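Local coordinates for protein MNMC2 (Aquifex aeolicus, PDB 3VYW) that binds S-adenosylmethionine and acts as a tRNA methyltransferase in the modification of the wobble uridine, without the oxidase domain to which such enzymes are usually fused, at residues V127-F132 / E164-K169; K186-F191 / R215-G220. All coordinates share one frame; numbering follows the deposited sequence.

Interaction 1: residues V127-F132 / E164-K169; sequences VEIISF and ERLSLK
Two neighbouring parallel strands of the Rossmann-like methyltransferase sheet, 127-132 and 166-169, run side by side with their axes 4.7 Å apart. Five backbone hydrogen bonds lace them in the parallel pattern; the odd-numbered residues of 127-132 supply the bonds to this neighbour, while Glu128 and Ile130 bond to strand 97-103 on the other side. The straightest joins Ser167 N to Val127 O (2.7 Å, 177° at the hydrogen). On the face carrying Val127, Ile129, Leu166 and Leu168, branched aliphatic groups interlock. Leu166, its CG anti to the backbone N (chi1 172°), leans CD1 over Val127 O (3.6 Å) and between the side chains of Val127 and Ile129, 4.2 Å from Val127 CB and 4.1 Å from Ile129 CD1, Leu166 and Ile129 crossing obliquely. Two residues on, Leu168 CD2 meets Ile129 CG2 at 4.3 Å. Beta-branched Val127 and Ile129 suit the extended backbone and also pack on helix 109-121, while the leucines lie against helix 148-157. The other face is more polar. There small Ser167 lets Glu128 CG lie alongside its CB (4.1 Å), while Arg99 takes the Glu128 carboxylate in a salt bridge and Ser167 OG is hydrogen-bonded to the carboxylate of Glu162. Beyond them the bent chain of Lys169 folds back beside Ile130, bringing its NZ to 4.3 Å from Ile130 CD1.

Interaction 2: residues K186-F191 / R215-G220; sequences KADAVF and RIDEKG
The backbones of 186-191 and 215-220 run parallel for a single bridge, Ala187 with Ile216, before a type I turn from Asp217 to Gly220 leads the second segment into strand 220-224 of the Rossmann-like sheet. Ala187 uses both its polar backbone atoms: its N reaches Arg215 O in an almost straight bond (178° at the hydrogen) although it stands above that carbonyl's plane, and its O receives Asp217 N on an in-plane lone pair at 2.8 Å. The small methyl of Ala187 fits close beside the Arg215 carbonyl. Ile216, stretched out with CG1 anti to the backbone N (chi1 -172°), crosses Val190 at about a right angle, its CD1 lying 3.7 Å from Val190 CG2, an apolar pairing suited to this buried side. Lys186 lays its CB and CD along the backbone of Ile216 and Asp217, and its NZ is bonded to Glu214 O. Asp188 and Asp217 bring like charges near each other, and the salt bridge from Asp188 to Arg95 probably eases the repulsion. At the turn's end, Gly220 suits its place because a CB would clash with Ala187 O; its bare CA comes 3.2 Å from Asp188 O.

Both contacts reach the same mixed sheet, interaction 1 between two of its strands, interaction 2 between strand 187-192 and the short 216-217 that precedes strand 220-224. Their centres are 14 Å apart and their nearest atoms about 6 Å from each other. They follow in series along the chain: interaction 1 is complete before interaction 2 opens. Strand 97-103 lies between them, with 126-133 on one side and 187-192 on the other. Its Arg99 serves both, forming the salt bridge to Glu128 and giving its backbone N to Asp188. Interaction 1 ties strands on one flank, near the S-adenosylmethionine site at Glu133, whereas interaction 2 lies on the other, its Val190 side chain about 11 Å from the cofactor.

Interaction 1: residues V127-F132 / E164-K169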
ATOM      1  N   VAL A 127      -4.589   4.223 -21.181  1.00 40.10           N
ATOM      2  CA  VAL A 127      -4.168   4.078 -19.819  1.00 37.43           C
ATOM      3  C   VAL A 127      -3.085   3.058 -19.649  1.00 39.21           C
ATOM      4  O   VAL A 127      -3.213   1.969 -20.094  1.00 37.32           O
ATOM      5  CB  VAL A 127      -5.340   3.702 -18.946  1.00 34.24           C
ATOM      6  CG1 VAL A 127      -4.942   3.806 -17.514  1.00 34.85           C
ATOM      7  CG2 VAL A 127      -6.496   4.618 -19.204  1.00 31.28           C
ATOM      8  N   GLU A 128      -2.009   3.430 -18.988  1.00 41.69           N
ATOM      9  CA  GLU A 128      -0.948   2.491 -18.700  1.00 47.28           C
ATOM     10  C   GLU A 128      -0.913   2.082 -17.237  1.00 45.59           C
ATOM     11  O   GLU A 128      -0.673   2.876 -16.385  1.00 39.31           O
ATOM     12  CB  GLU A 128       0.392   3.099 -19.039  1.00 47.07           C
ATOM     13  CG  GLU A 128       0.668   3.290 -20.495  1.00 58.19           C
ATOM     14  CD  GLU A 128       2.094   3.708 -20.746  1.00 68.25           C
ATOM     15  OE1 GLU A 128       2.316   4.800 -21.284  1.00 68.60           O
ATOM     16  OE2 GLU A 128       3.000   2.942 -20.407  1.00 67.17           O
ATOM     17  N   ILE A 129      -1.134   0.812 -16.975  1.00 41.62           N
ATOM     18  CA  ILE A 129      -1.063   0.290 -15.641  1.00 42.08           C
ATOM     19  C   ILE A 129      -0.007  -0.775 -15.468  1.00 43.41           C
ATOM     20  O   ILE A 129       0.038  -1.719 -16.189  1.00 43.84           O
ATOM     21  CB  ILE A 129      -2.392  -0.330 -15.230  1.00 38.18           C
ATOM     22  CG1 ILE A 129      -3.491   0.684 -15.359  1.00 37.81           C
ATOM     23  CG2 ILE A 129      -2.336  -0.819 -13.814  1.00 32.62           C
ATOM     24  CD1 ILE A 129      -4.851   0.072 -15.303  1.00 37.25           C
ATOM     25  N   ILE A 130       0.826  -0.602 -14.460  1.00 45.69           N
ATOM     26  CA  ILE A 130       1.703  -1.630 -13.965  1.00 40.09           C
ATOM     27  C   ILE A 130       1.355  -1.959 -12.537  1.00 42.00           C
ATOM     28  O   ILE A 130       1.307  -1.119 -11.699  1.00 37.10           O
ATOM     29  CB  ILE A 130       3.143  -1.167 -14.012  1.00 39.89           C
ATOM     30  CG1 ILE A 130       3.527  -0.883 -15.444  1.00 37.98           C
ATOM     31  CG2 ILE A 130       4.043  -2.200 -13.394  1.00 33.65           C
ATOM     32  CD1 ILE A 130       4.955  -0.486 -15.624  1.00 42.07           C
ATOM     33  N   SER A 131       1.140  -3.222 -12.269  1.00 41.04           N
ATOM     34  CA  SER A 131       0.758  -3.646 -10.952  1.00 38.54           C
ATOM     35  C   SER A 131       1.641  -4.726 -10.416  1.00 36.39           C
ATOM     36  O   SER A 131       2.348  -5.334 -11.135  1.00 41.86           O
ATOM     37  CB  SER A 131      -0.665  -4.096 -10.945  1.00 37.47           C
ATOM     38  OG  SER A 131      -1.066  -4.210  -9.628  1.00 46.96           O
ATOM     39  N   PHE A 132       1.635  -4.916  -9.121  1.00 37.25           N
ATOM     40  CA  PHE A 132       2.519  -5.838  -8.473  1.00 35.03           C
ATOM     41  C   PHE A 132       1.663  -6.742  -7.668  1.00 36.93           C
ATOM     42  O   PHE A 132       0.808  -6.305  -7.000  1.00 35.88           O
ATOM     43  CB  PHE A 132       3.464  -5.079  -7.555  1.00 42.64           C
ATOM     44  CG  PHE A 132       4.413  -4.183  -8.277  1.00 44.09           C
ATOM     45  CD1 PHE A 132       4.195  -2.838  -8.342  1.00 47.84           C
ATOM     46  CD2 PHE A 132       5.508  -4.694  -8.898  1.00 46.98           C
ATOM     47  CE1 PHE A 132       5.053  -2.023  -9.029  1.00 49.50           C
ATOM     48  CE2 PHE A 132       6.373  -3.886  -9.572  1.00 45.64           C
ATOM     49  CZ  PHE A 132       6.144  -2.551  -9.644  1.00 45.87           C
ATOM     50  N   GLU A 164      -5.559  -0.721 -27.613  1.00 66.29           N
ATOM     51  CA  GLU A 164      -5.475   0.632 -28.058  1.00 72.99           C
ATOM     52  C   GLU A 164      -5.499   1.565 -26.893  1.00 74.54           C
ATOM     53  O   GLU A 164      -4.623   2.404 -26.771  1.00 83.26           O
ATOM     54  CB  GLU A 164      -6.612   0.962 -29.020  1.00 74.97           C
ATOM     55  CG  GLU A 164      -7.999   0.696 -28.477  1.00 91.30           C
ATOM     56  CD  GLU A 164      -9.114   1.090 -29.430  1.00 92.84           C
ATOM     57  OE1 GLU A 164      -9.740   2.145 -29.208  1.00 90.15           O
ATOM     58  OE2 GLU A 164      -9.373   0.338 -30.390  1.00 89.54           O
ATOM     59  N   ARG A 165      -6.576   1.519 -26.128  1.00 64.12           N
ATOM     60  CA  ARG A 165      -6.710   2.262 -24.885  1.00 57.20           C
ATOM     61  C   ARG A 165      -5.869   1.840 -23.697  1.00 53.54           C
ATOM     62  O   ARG A 165      -5.484   2.649 -22.907  1.00 62.89           O
ATOM     63  CB  ARG A 165      -8.153   2.365 -24.474  1.00 52.07           C
ATOM     64  CG  ARG A 165      -8.980   3.111 -25.462  1.00 59.02           C
ATOM     65  CD  ARG A 165     -10.291   3.527 -24.861  1.00 65.16           C
ATOM     66  NE  ARG A 165     -11.013   2.388 -24.339  1.00 62.05           N
ATOM     67  CZ  ARG A 165     -12.197   2.460 -23.777  1.00 61.12           C
ATOM     68  NH1 ARG A 165     -12.810   3.610 -23.660  1.00 52.93           N
ATOM     69  NH2 ARG A 165     -12.770   1.366 -23.340  1.00 62.23           N
ATOM     70  N   LEU A 166      -5.657   0.561 -23.523  1.00 50.40           N
ATOM     71  CA  LEU A 166      -5.196   0.093 -22.257  1.00 51.45           C
ATOM     72  C   LEU A 166      -3.940  -0.716 -22.302  1.00 51.61           C
ATOM     73  O   LEU A 166      -3.837  -1.636 -23.043  1.00 48.62           O
ATOM     74  CB  LEU A 166      -6.295  -0.727 -21.614  1.00 48.55           C
ATOM     75  CG  LEU A 166      -5.928  -1.455 -20.346  1.00 46.64           C
ATOM     76  CD1 LEU A 166      -5.692  -0.492 -19.226  1.00 43.03           C
ATOM     77  CD2 LEU A 166      -7.028  -2.395 -19.984  1.00 46.91           C
ATOM     78  N   SER A 167      -2.986  -0.392 -21.456  1.00 52.32           N
ATOM     79  CA  SER A 167      -1.845  -1.249 -21.284  1.00 51.67           C
ATOM     80  C   SER A 167      -1.812  -1.787 -19.868  1.00 50.41           C
ATOM     81  O   SER A 167      -1.893  -1.047 -18.948  1.00 49.45           O
ATOM     82  CB  SER A 167      -0.593  -0.483 -21.568  1.00 47.93           C
ATOM     83  OG  SER A 167       0.444  -1.383 -21.799  1.00 57.63           O
ATOM     84  N   LEU A 168      -1.735  -3.090 -19.705  1.00 45.91           N
ATOM     85  CA  LEU A 168      -1.764  -3.697 -18.396  1.00 43.67           C
ATOM     86  C   LEU A 168      -0.621  -4.657 -18.176  1.00 43.28           C
ATOM     87  O   LEU A 168      -0.420  -5.533 -18.944  1.00 46.79           O
ATOM     88  CB  LEU A 168      -3.073  -4.459 -18.260  1.00 37.75           C
ATOM     89  CG  LEU A 168      -3.904  -4.442 -17.000  1.00 38.39           C
ATOM     90  CD1 LEU A 168      -4.912  -5.557 -17.076  1.00 38.77           C
ATOM     91  CD2 LEU A 168      -3.064  -4.594 -15.770  1.00 34.20           C
ATOM     92  N   LYS A 169       0.157  -4.488 -17.137  1.00 45.48           N
ATOM     93  CA  LYS A 169       1.002  -5.567 -16.705  1.00 47.13           C
ATOM     94  C   LYS A 169       0.938  -5.731 -15.230  1.00 41.92           C
ATOM     95  O   LYS A 169       1.258  -4.839 -14.520  1.00 44.71           O
ATOM     96  CB  LYS A 169       2.444  -5.361 -17.107  1.00 49.42           C
ATOM     97  CG  LYS A 169       2.664  -4.301 -18.142  1.00 59.78           C
ATOM     98  CD  LYS A 169       3.735  -4.698 -19.137  1.00 71.28           C
ATOM     99  CE  LYS A 169       4.845  -3.670 -19.188  1.00 69.39           C
ATOM    100  NZ  LYS A 169       4.350  -2.310 -19.499  1.00 73.08           N
TER

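Interaction 2: residues K186-F191 / R215-G220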
ATOM      1  N   LYS A 186       7.198   6.940 -15.716  1.00 53.65           N
ATOM      2  CA  LYS A 186       6.939   7.864 -14.630  1.00 52.71           C
ATOM      3  C   LYS A 186       5.441   7.996 -14.417  1.00 52.24           C
ATOM      4  O   LYS A 186       4.753   8.596 -15.208  1.00 42.43           O
ATOM      5  CB  LYS A 186       7.523   9.232 -14.928  1.00 52.35           C
ATOM      6  CG  LYS A 186       9.008   9.261 -15.175  1.00 55.13           C
ATOM      7  CD  LYS A 186       9.776   8.869 -13.938  1.00 62.62           C
ATOM      8  CE  LYS A 186      11.080   9.631 -13.839  1.00 67.25           C
ATOM      9  NZ  LYS A 186      12.168   8.856 -13.178  1.00 71.49           N
ATOM     10  N   ALA A 187       4.952   7.421 -13.337  1.00 50.38           N
ATOM     11  CA  ALA A 187       3.532   7.371 -13.076  1.00 51.56           C
ATOM     12  C   ALA A 187       2.885   8.678 -12.728  1.00 45.87           C
ATOM     13  O   ALA A 187       3.441   9.472 -12.044  1.00 46.13           O
ATOM     14  CB  ALA A 187       3.247   6.352 -12.005  1.00 53.04           C
ATOM     15  N   ASP A 188       1.710   8.906 -13.265  1.00 44.22           N
ATOM     16  CA  ASP A 188       0.823   9.947 -12.805  1.00 45.69           C
ATOM     17  C   ASP A 188       0.239   9.728 -11.432  1.00 43.32           C
ATOM     18  O   ASP A 188       0.031  10.651 -10.712  1.00 43.19           O
ATOM     19  CB  ASP A 188      -0.253  10.216 -13.824  1.00 44.87           C
ATOM     20  CG  ASP A 188       0.294  10.814 -15.037  1.00 53.76           C
ATOM     21  OD1 ASP A 188       0.800  11.924 -14.950  1.00 56.21           O
ATOM     22  OD2 ASP A 188       0.254  10.184 -16.086  1.00 57.40           O
ATOM     23  N   ALA A 189      -0.091   8.490 -11.126  1.00 40.16           N
ATOM     24  CA  ALA A 189      -0.619   8.108  -9.858  1.00 41.23           C
ATOM     25  C   ALA A 189       0.060   6.866  -9.405  1.00 43.55           C
ATOM     26  O   ALA A 189       0.271   5.991 -10.179  1.00 49.15           O
ATOM     27  CB  ALA A 189      -2.085   7.844  -9.982  1.00 36.32           C
ATOM     28  N   VAL A 190       0.380   6.782  -8.131  1.00 38.71           N
ATOM     29  CA  VAL A 190       0.761   5.536  -7.532  1.00 36.18           C
ATOM     30  C   VAL A 190      -0.311   5.189  -6.556  1.00 33.30           C
ATOM     31  O   VAL A 190      -0.579   5.937  -5.694  1.00 29.14           O
ATOM     32  CB  VAL A 190       2.026   5.672  -6.727  1.00 36.78           C
ATOM     33  CG1 VAL A 190       2.384   4.358  -6.073  1.00 33.56           C
ATOM     34  CG2 VAL A 190       3.136   6.205  -7.578  1.00 35.34           C
ATOM     35  N   PHE A 191      -0.937   4.049  -6.718  1.00 31.64           N
ATOM     36  CA  PHE A 191      -1.935   3.632  -5.780  1.00 32.71           C
ATOM     37  C   PHE A 191      -1.253   2.673  -4.871  1.00 33.20           C
ATOM     38  O   PHE A 191      -1.006   1.584  -5.240  1.00 32.72           O
ATOM     39  CB  PHE A 191      -3.030   2.871  -6.487  1.00 31.28           C
ATOM     40  CG  PHE A 191      -3.930   3.710  -7.309  1.00 33.77           C
ATOM     41  CD1 PHE A 191      -4.689   3.130  -8.286  1.00 33.81           C
ATOM     42  CD2 PHE A 191      -4.024   5.051  -7.118  1.00 33.30           C
ATOM     43  CE1 PHE A 191      -5.515   3.877  -9.053  1.00 34.96           C
ATOM     44  CE2 PHE A 191      -4.858   5.800  -7.873  1.00 32.88           C
ATOM     45  CZ  PHE A 191      -5.600   5.216  -8.843  1.00 32.66           C
ATOM     46  N   ARG A 215       9.913   6.125  -9.899  1.00 42.25           N
ATOM     47  CA  ARG A 215       8.930   5.757 -10.862  1.00 34.05           C
ATOM     48  C   ARG A 215       7.718   6.628 -10.871  1.00 36.01           C
ATOM     49  O   ARG A 215       6.717   6.272 -11.406  1.00 35.62           O
ATOM     50  CB  ARG A 215       8.577   4.312 -10.675  1.00 39.65           C
ATOM     51  CG  ARG A 215       9.343   3.418 -11.606  1.00 45.85           C
ATOM     52  CD  ARG A 215       9.761   2.114 -10.994  1.00 47.04           C
ATOM     53  NE  ARG A 215      11.087   2.197 -10.466  1.00 54.97           N
ATOM     54  CZ  ARG A 215      11.991   1.268 -10.623  1.00 53.38           C
ATOM     55  NH1 ARG A 215      11.706   0.204 -11.314  1.00 62.45           N
ATOM     56  NH2 ARG A 215      13.174   1.412 -10.101  1.00 55.24           N
ATOM     57  N   ILE A 216       7.818   7.792 -10.278  1.00 40.18           N
ATOM     58  CA  ILE A 216       6.689   8.681 -10.228  1.00 38.60           C
ATOM     59  C   ILE A 216       6.998  10.009 -10.851  1.00 47.90           C
ATOM     60  O   ILE A 216       8.048  10.558 -10.653  1.00 52.18           O
ATOM     61  CB  ILE A 216       6.145   8.856  -8.813  1.00 33.40           C
ATOM     62  CG1 ILE A 216       4.850   9.639  -8.829  1.00 32.08           C
ATOM     63  CG2 ILE A 216       7.135   9.546  -7.944  1.00 33.23           C
ATOM     64  CD1 ILE A 216       4.201   9.777  -7.495  1.00 28.64           C
ATOM     65  N   ASP A 217       6.054  10.513 -11.617  1.00 49.20           N
ATOM     66  CA  ASP A 217       6.199  11.783 -12.248  1.00 51.01           C
ATOM     67  C   ASP A 217       6.219  12.763 -11.145  1.00 49.06           C
ATOM     68  O   ASP A 217       5.605  12.542 -10.157  1.00 52.15           O
ATOM     69  CB  ASP A 217       5.007  12.058 -13.141  1.00 52.18           C
ATOM     70  CG  ASP A 217       5.150  13.318 -13.903  1.00 58.74           C
ATOM     71  OD1 ASP A 217       4.282  14.191 -13.798  1.00 58.35           O
ATOM     72  OD2 ASP A 217       6.141  13.441 -14.622  1.00 62.94           O
ATOM     73  N   GLU A 218       6.911  13.855 -11.341  1.00 48.13           N
ATOM     74  CA  GLU A 218       7.104  14.867 -10.328  1.00 46.37           C
ATOM     75  C   GLU A 218       5.835  15.482  -9.900  1.00 42.92           C
ATOM     76  O   GLU A 218       5.700  15.869  -8.789  1.00 45.68           O
ATOM     77  CB  GLU A 218       7.917  15.987 -10.893  1.00 54.21           C
ATOM     78  CG  GLU A 218       9.349  15.662 -11.148  1.00 59.13           C
ATOM     79  CD  GLU A 218      10.177  16.882 -11.003  1.00 73.92           C
ATOM     80  OE1 GLU A 218       9.716  17.930 -11.470  1.00 83.95           O
ATOM     81  OE2 GLU A 218      11.258  16.805 -10.407  1.00 75.16           O
ATOM     82  N   LYS A 219       4.921  15.623 -10.828  1.00 44.98           N
ATOM     83  CA  LYS A 219       3.654  16.242 -10.570  1.00 50.31           C
ATOM     84  C   LYS A 219       2.631  15.197 -10.266  1.00 46.67           C
ATOM     85  O   LYS A 219       1.495  15.489 -10.110  1.00 43.47           O
ATOM     86  CB  LYS A 219       3.210  17.061 -11.765  1.00 56.93           C
ATOM     87  CG  LYS A 219       4.103  18.238 -12.056  1.00 63.23           C
ATOM     88  CD  LYS A 219       3.730  19.413 -11.202  1.00 67.00           C
ATOM     89  CE  LYS A 219       4.587  20.609 -11.521  1.00 70.52           C
ATOM     90  NZ  LYS A 219       4.376  21.669 -10.509  1.00 73.49           N
ATOM     91  N   GLY A 220       3.069  13.960 -10.229  1.00 45.46           N
ATOM     92  CA  GLY A 220       2.253  12.854  -9.842  1.00 42.99           C
ATOM     93  C   GLY A 220       2.015  12.790  -8.361  1.00 43.69           C
ATOM     94  O   GLY A 220       2.770  13.311  -7.585  1.00 44.94           O
TER